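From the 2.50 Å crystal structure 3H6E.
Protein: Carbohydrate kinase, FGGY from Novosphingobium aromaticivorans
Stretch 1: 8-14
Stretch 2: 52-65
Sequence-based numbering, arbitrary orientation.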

# COMPACT_ATOMS: atom_id res chain seq x y z
N THR A 8 -9.08 6.18 -22.09
CA THR A 8 -8.08 6.19 -21.03
C THR A 8 -7.54 4.80 -20.72
O THR A 8 -8.25 3.79 -20.85
CB THR A 8 -8.65 6.81 -19.75
OG1 THR A 8 -9.90 6.19 -19.44
CG2 THR A 8 -8.88 8.30 -19.95
N ILE A 9 -6.28 4.74 -20.30
CA ILE A 9 -5.61 3.47 -20.05
C ILE A 9 -4.73 3.53 -18.81
O ILE A 9 -3.88 4.42 -18.67
CB ILE A 9 -4.75 3.03 -21.24
CG1 ILE A 9 -5.63 2.82 -22.48
CG2 ILE A 9 -3.97 1.77 -20.91
CD1 ILE A 9 -4.85 2.71 -23.79
N VAL A 10 -4.93 2.58 -17.90
CA VAL A 10 -4.12 2.51 -16.69
C VAL A 10 -3.18 1.32 -16.74
O VAL A 10 -3.60 0.19 -16.99
CB VAL A 10 -5.00 2.39 -15.44
CG1 VAL A 10 -4.15 2.50 -14.18
CG2 VAL A 10 -6.10 3.45 -15.44
N ILE A 11 -1.89 1.57 -16.52
CA ILE A 11 -0.91 0.49 -16.43
C ILE A 11 -0.50 0.30 -14.97
O ILE A 11 0.14 1.16 -14.38
CB ILE A 11 0.32 0.77 -17.30
CG1 ILE A 11 0.54 2.27 -17.45
CG2 ILE A 11 0.16 0.15 -18.67
CD1 ILE A 11 1.46 2.65 -18.60
N ASP A 12 -0.88 -0.84 -14.40
CA ASP A 12 -0.61 -1.12 -13.00
C ASP A 12 0.40 -2.25 -12.86
O ASP A 12 0.04 -3.42 -12.75
CB ASP A 12 -1.89 -1.48 -12.25
CG ASP A 12 -1.71 -1.49 -10.75
OD1 ASP A 12 -0.56 -1.64 -10.29
OD2 ASP A 12 -2.71 -1.34 -10.02
N LEU A 13 1.68 -1.87 -12.86
CA LEU A 13 2.76 -2.84 -12.78
C LEU A 13 3.16 -3.10 -11.33
O LEU A 13 4.20 -2.65 -10.86
CB LEU A 13 3.93 -2.34 -13.63
CG LEU A 13 3.38 -1.97 -15.01
CD1 LEU A 13 4.20 -0.89 -15.69
CD2 LEU A 13 3.24 -3.20 -15.90
N GLY A 14 2.30 -3.83 -10.63
CA GLY A 14 2.52 -4.14 -9.23
C GLY A 14 3.61 -5.18 -9.04
O GLY A 14 4.33 -5.54 -9.97
N ASP A 52 11.28 -6.91 -20.52
CA ASP A 52 10.26 -7.84 -20.95
C ASP A 52 8.84 -7.33 -20.70
O ASP A 52 7.95 -7.54 -21.52
CB ASP A 52 10.47 -9.19 -20.25
CG ASP A 52 9.53 -10.25 -20.76
OD1 ASP A 52 9.54 -10.53 -21.97
OD2 ASP A 52 8.79 -10.82 -19.93
N THR A 53 8.63 -6.67 -19.57
CA THR A 53 7.32 -6.10 -19.27
C THR A 53 6.99 -5.00 -20.27
O THR A 53 5.84 -4.85 -20.69
CB THR A 53 7.25 -5.54 -17.84
OG1 THR A 53 7.27 -6.63 -16.91
CG2 THR A 53 5.97 -4.75 -17.65
N GLY A 54 8.02 -4.24 -20.66
CA GLY A 54 7.87 -3.21 -21.67
C GLY A 54 7.31 -3.80 -22.95
O GLY A 54 6.49 -3.18 -23.62
N ARG A 55 7.74 -5.01 -23.28
CA ARG A 55 7.24 -5.71 -24.45
C ARG A 55 5.77 -6.10 -24.29
O ARG A 55 4.92 -5.64 -25.05
CB ARG A 55 8.09 -6.94 -24.77
CG ARG A 55 9.56 -6.61 -24.99
CD ARG A 55 10.36 -7.84 -25.38
NE ARG A 55 11.78 -7.67 -25.10
CZ ARG A 55 12.43 -8.29 -24.12
NH1 ARG A 55 11.78 -9.13 -23.33
NH2 ARG A 55 13.73 -8.08 -23.93
N TRP A 56 5.48 -6.93 -23.29
CA TRP A 56 4.11 -7.37 -23.05
C TRP A 56 3.12 -6.22 -23.16
O TRP A 56 2.04 -6.37 -23.72
CB TRP A 56 3.97 -8.03 -21.68
CG TRP A 56 2.53 -8.26 -21.27
CD1 TRP A 56 1.67 -9.19 -21.77
CD2 TRP A 56 1.79 -7.53 -20.28
NE1 TRP A 56 0.45 -9.09 -21.16
CE2 TRP A 56 0.49 -8.08 -20.24
CE3 TRP A 56 2.10 -6.46 -19.43
CZ2 TRP A 56 -0.50 -7.61 -19.37
CZ3 TRP A 56 1.11 -5.99 -18.57
CH2 TRP A 56 -0.17 -6.56 -18.55
N LEU A 57 3.49 -5.07 -22.61
CA LEU A 57 2.56 -3.95 -22.52
C LEU A 57 2.54 -3.07 -23.77
O LEU A 57 1.69 -2.19 -23.90
CB LEU A 57 2.81 -3.13 -21.24
CG LEU A 57 3.61 -1.83 -21.27
CD1 LEU A 57 2.68 -0.65 -21.46
CD2 LEU A 57 4.38 -1.68 -19.97
N LEU A 58 3.46 -3.31 -24.69
CA LEU A 58 3.36 -2.70 -26.02
C LEU A 58 2.46 -3.55 -26.90
O LEU A 58 1.84 -3.04 -27.84
CB LEU A 58 4.74 -2.52 -26.66
CG LEU A 58 5.45 -1.21 -26.32
CD1 LEU A 58 6.74 -1.06 -27.10
CD2 LEU A 58 4.53 -0.02 -26.57
N ASP A 59 2.37 -4.84 -26.59
CA ASP A 59 1.43 -5.74 -27.24
C ASP A 59 0.01 -5.35 -26.87
O ASP A 59 -0.79 -4.96 -27.73
CB ASP A 59 1.66 -7.19 -26.81
CG ASP A 59 2.97 -7.75 -27.33
OD1 ASP A 59 3.52 -7.18 -28.29
OD2 ASP A 59 3.44 -8.77 -26.77
N VAL A 60 -0.30 -5.45 -25.59
CA VAL A 60 -1.65 -5.19 -25.09
C VAL A 60 -2.12 -3.77 -25.43
O VAL A 60 -3.30 -3.55 -25.69
CB VAL A 60 -1.75 -5.44 -23.57
CG1 VAL A 60 -0.60 -4.77 -22.85
CG2 VAL A 60 -3.08 -4.97 -23.03
N LEU A 61 -1.19 -2.82 -25.45
CA LEU A 61 -1.51 -1.46 -25.84
C LEU A 61 -1.97 -1.40 -27.30
O LEU A 61 -2.85 -0.61 -27.65
CB LEU A 61 -0.32 -0.52 -25.63
CG LEU A 61 -0.12 0.05 -24.23
CD1 LEU A 61 0.94 1.13 -24.26
CD2 LEU A 61 -1.41 0.59 -23.67
N SER A 62 -1.37 -2.24 -28.13
CA SER A 62 -1.74 -2.32 -29.54
C SER A 62 -3.21 -2.71 -29.69
O SER A 62 -3.88 -2.28 -30.63
CB SER A 62 -0.86 -3.32 -30.28
OG SER A 62 0.48 -2.86 -30.37
N ARG A 63 -3.70 -3.51 -28.76
CA ARG A 63 -5.07 -4.02 -28.81
C ARG A 63 -6.12 -2.92 -28.72
O ARG A 63 -7.23 -3.08 -29.23
CB ARG A 63 -5.30 -5.07 -27.72
CG ARG A 63 -4.35 -6.26 -27.80
CD ARG A 63 -4.84 -7.42 -26.96
NE ARG A 63 -3.95 -8.58 -27.06
CZ ARG A 63 -2.94 -8.82 -26.24
NH1 ARG A 63 -2.18 -9.89 -26.41
NH2 ARG A 63 -2.68 -7.99 -25.24
N TYR A 64 -5.78 -1.81 -28.08
CA TYR A 64 -6.74 -0.73 -27.88
C TYR A 64 -6.53 0.43 -28.85
O TYR A 64 -6.72 1.59 -28.49
CB TYR A 64 -6.67 -0.21 -26.44
CG TYR A 64 -6.67 -1.29 -25.38
CD1 TYR A 64 -7.85 -1.94 -25.03
CD2 TYR A 64 -5.50 -1.64 -24.72
CE1 TYR A 64 -7.85 -2.93 -24.05
CE2 TYR A 64 -5.50 -2.62 -23.74
CZ TYR A 64 -6.68 -3.26 -23.41
OH TYR A 64 -6.67 -4.24 -22.45
N ALA A 65 -6.15 0.11 -30.08
CA ALA A 65 -5.86 1.15 -31.08
C ALA A 65 -7.13 1.72 -31.71
O ALA A 65 -7.11 2.82 -32.26
CB ALA A 65 -4.92 0.62 -32.15

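Strand 9-13 runs nearly antiparallel to the helix of the second stretch, with 160° between their N-to-C directions and a closest approach of 11.1 Å between the axes. Because the strand climbs as the helix descends, I9 faces L61, I11 faces L57 and L13 faces T53, with CA–CA separations of 8.6, 8.3 and 8.6 Å. Two residues along the strand thus match four along the helix, close to one helical turn. No hydrogen bond crosses between the stretches; the contact, which buries 289 Å² in all, is made by side chains packing.

The alternation of the strand selects its contributors. I9, I11 and L13 point toward the helix, while V10 and D12 are out of its reach; the carboxylate of D12 is hydrogen-bonded elsewhere in the structure through OD2. At one end, I9 (m, t) places CG2 3.9 Å from CD2 of L61, and its CD1 lies 4.3 Å from CB of Y64. The CA-to-CB bond of L61 points sideways to the strand, but the end of the side chain, in an m, t conformation, comes nearer. In the middle, I11 CG2 meets L57 CD1 at 3.8 Å. Branched aliphatic side chains suit these buried positions, filling the space between the backbones without leaving a polar group unpaired.

At the other end, L13 CD2 approaches CG2 of T53 at 3.6 Å and, more loosely, CZ3 of W56 at 4.4 Å, at the edge of the indole; L57 CD2 lies 4.4 Å from L13 CD1 and 4.5 Å from L13 CD2. T53 suits its partly exposed place, offering a methyl to L13 while its OG1 is hydrogen-bonded elsewhere. The charged residues of the helix stay out of this contact: R55 NH1 and D52 OD1 form a salt bridge at 3.0 Å, its hydrogen bond weak, well clear of the strand.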